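Long-range contact in cytochrome P450 113A1 (Saccharopolyspora erythraea, PDB 2JJO), which hydroxylates the macrolactone ring of erythromycin D at C-12 to give erythromycin C, using heme b, molecular oxygen and NADPH: residues E259-W264 with F374-V379. The protein carries 1 engineered substitution. Numbering follows the deposited sequence. Where two conformers were deposited one is given.
Sequences EHPAHW and FGRLTV
W264 meets R376 through a CH-pi contact: CB of R376 lies 3.6 Å from the centroid of the W264 five-membered ring and only 18° off its normal. In the cytochrome P450 fold this joins the first turn of helix 262-269, just after the long helix 228-259, to the segment where helix 356-374 ends and strand 377-379 begins. Over the same indole face lies the backbone N of L377, 3.6 Å above the ring plane of W264 and offset towards the rim. R376 has CG between its backbone N and carbonyl carbon (chi1 61°), and the chain then bends at chi3, carrying the guanidinium obliquely across the CB/CD1 end of the indole. CD1 of W264 lies 3.9 Å above the guanidinium plane of R376, offset towards its rim, with the two planes 32° apart. Beyond it, NH1 of R376 packs 3.6 Å from CB of P261, whereas NH2 approaches P261 O at an angle too poor for a hydrogen bond.

On the next shell, V254 and L257 of helix 228-259 and L367, I370 and I371 of helix 356-374 pack against W264, which is buried. Backbone hydrogen bonds tie T378 to L402 within the three-stranded antiparallel sheet and R376 to G404 just beyond its strand ends. P261 O accepts a hydrogen bond from the backbone N of W264, closing the turn that leads into helix 262-269. Polar linkage across the interface is supplied by one water, which donates to L377 O at 2.9 Å and accepts a weak hydrogen bond from W264 NE1.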
loop_
_atom_site.group_PDB
_atom_site.type_symbol
_atom_site.label_atom_id
_atom_site.label_comp_id
_atom_site.label_asym_id
_atom_site.label_seq_id
_atom_site.Cartn_x
_atom_site.Cartn_y
_atom_site.Cartn_z
ATOM N N GLU A 259 -8.447 16.727 -10.148
ATOM C CA GLU A 259 -9.889 16.605 -10.393
ATOM C C GLU A 259 -10.706 17.560 -9.522
ATOM O O GLU A 259 -11.842 17.866 -9.872
ATOM C CB GLU A 259 -10.400 15.171 -10.217
ATOM C CG GLU A 259 -9.816 14.158 -11.176
ATOM C CD GLU A 259 -10.241 12.719 -10.814
ATOM O OE1 GLU A 259 -10.803 12.518 -9.705
ATOM O OE2 GLU A 259 -9.977 11.798 -11.624
ATOM N N HIS A 260 -10.110 18.070 -8.432
ATOM C CA HIS A 260 -10.788 18.957 -7.464
ATOM C C HIS A 260 -9.864 20.145 -7.147
ATOM O O HIS A 260 -9.469 20.358 -6.000
ATOM C CB HIS A 260 -11.178 18.174 -6.191
ATOM C CG HIS A 260 -11.939 16.919 -6.488
ATOM N ND1 HIS A 260 -13.307 16.910 -6.660
ATOM C CD2 HIS A 260 -11.518 15.657 -6.761
ATOM C CE1 HIS A 260 -13.701 15.691 -6.993
ATOM N NE2 HIS A 260 -12.637 14.917 -7.074
ATOM N N PRO A 261 -9.507 20.936 -8.182
ATOM C CA PRO A 261 -8.358 21.802 -8.026
ATOM C C PRO A 261 -8.525 22.990 -7.111
ATOM O O PRO A 261 -7.520 23.612 -6.792
ATOM C CB PRO A 261 -8.082 22.282 -9.465
ATOM C CG PRO A 261 -9.399 22.282 -10.095
ATOM C CD PRO A 261 -10.114 21.077 -9.514
ATOM N N ALA A 262 -9.753 23.317 -6.687
ATOM C CA ALA A 262 -9.930 24.362 -5.688
ATOM C C ALA A 262 -9.073 24.053 -4.471
ATOM O O ALA A 262 -8.657 24.959 -3.753
ATOM C CB ALA A 262 -11.399 24.494 -5.274
ATOM N N HIS A 263 -8.766 22.775 -4.259
ATOM C CA HIS A 263 -7.954 22.391 -3.084
ATOM C C HIS A 263 -6.464 22.723 -3.199
ATOM O O HIS A 263 -5.743 22.703 -2.205
ATOM C CB HIS A 263 -8.162 20.912 -2.743
ATOM C CG HIS A 263 -9.493 20.635 -2.132
ATOM N ND1 HIS A 263 -9.769 20.921 -0.813
ATOM C CD2 HIS A 263 -10.643 20.164 -2.668
ATOM C CE1 HIS A 263 -11.027 20.612 -0.553
ATOM N NE2 HIS A 263 -11.583 20.145 -1.660
ATOM N N TRP A 264 -5.999 23.053 -4.405
ATOM C CA TRP A 264 -4.596 23.407 -4.554
ATOM C C TRP A 264 -4.430 24.743 -3.877
ATOM O O TRP A 264 -3.482 24.947 -3.128
ATOM C CB TRP A 264 -4.204 23.565 -6.037
ATOM C CG TRP A 264 -3.903 22.283 -6.793
ATOM C CD1 TRP A 264 -4.623 21.776 -7.828
ATOM C CD2 TRP A 264 -2.778 21.393 -6.608
ATOM N NE1 TRP A 264 -4.041 20.622 -8.293
ATOM C CE2 TRP A 264 -2.900 20.366 -7.573
ATOM C CE3 TRP A 264 -1.678 21.370 -5.726
ATOM C CZ2 TRP A 264 -1.959 19.316 -7.692
ATOM C CZ3 TRP A 264 -0.747 20.305 -5.836
ATOM C CH2 TRP A 264 -0.909 19.299 -6.810
ATOM N N PHE A 374 5.912 24.635 -7.197
ATOM C CA PHE A 374 5.044 24.806 -8.380
ATOM C C PHE A 374 3.717 25.517 -8.123
ATOM O O PHE A 374 3.100 25.975 -9.078
ATOM C CB PHE A 374 4.678 23.440 -9.002
ATOM C CG PHE A 374 5.857 22.586 -9.385
ATOM C CD1 PHE A 374 6.672 22.933 -10.478
ATOM C CD2 PHE A 374 6.125 21.411 -8.684
ATOM C CE1 PHE A 374 7.766 22.111 -10.837
ATOM C CE2 PHE A 374 7.219 20.597 -9.027
ATOM C CZ PHE A 374 8.039 20.949 -10.093
ATOM N N GLY A 375 3.249 25.592 -6.871
ATOM C CA GLY A 375 1.904 26.128 -6.602
ATOM C C GLY A 375 0.877 25.035 -6.863
ATOM O O GLY A 375 0.146 24.629 -5.956
ATOM N N ARG A 376 0.848 24.519 -8.106
ATOM C CA ARG A 376 0.051 23.325 -8.433
ATOM C C ARG A 376 0.628 22.600 -9.622
ATOM O O ARG A 376 1.384 23.179 -10.388
ATOM C CB ARG A 376 -1.385 23.703 -8.757
ATOM C CG ARG A 376 -1.531 24.614 -9.953
ATOM C CD ARG A 376 -2.999 24.658 -10.396
ATOM N NE ARG A 376 -3.878 25.311 -9.423
ATOM C CZ ARG A 376 -5.209 25.379 -9.549
ATOM N NH1 ARG A 376 -5.834 24.819 -10.601
ATOM N NH2 ARG A 376 -5.914 26.006 -8.627
ATOM N N LEU A 377 0.271 21.319 -9.768
ATOM C CA LEU A 377 0.561 20.588 -10.977
ATOM C C LEU A 377 -0.777 20.298 -11.696
ATOM O O LEU A 377 -1.807 20.025 -11.061
ATOM C CB LEU A 377 1.293 19.277 -10.661
ATOM C CG LEU A 377 2.665 19.429 -10.010
ATOM C CD1 LEU A 377 3.213 18.079 -9.497
ATOM C CD2 LEU A 377 3.602 20.030 -11.017
ATOM N N THR A 378 -0.763 20.385 -13.018
ATOM C CA THR A 378 -1.917 19.999 -13.816
ATOM C C THR A 378 -1.560 18.645 -14.420
ATOM O O THR A 378 -0.464 18.449 -14.901
ATOM C CB THR A 378 -2.235 21.107 -14.843
ATOM O OG1 THR A 378 -2.717 22.280 -14.153
ATOM C CG2 THR A 378 -3.258 20.649 -15.894
ATOM N N VAL A 379 -2.470 17.693 -14.352
ATOM C CA VAL A 379 -2.240 16.406 -15.004
ATOM C C VAL A 379 -2.443 16.604 -16.507
ATOM O O VAL A 379 -3.372 17.288 -16.920
ATOM C CB VAL A 379 -3.214 15.324 -14.459
ATOM C CG1 VAL A 379 -3.100 14.011 -15.270
ATOM C CG2 VAL A 379 -2.933 15.034 -12.999
HETATM O O HOH W 1 -4.585 20.678 -11.213
#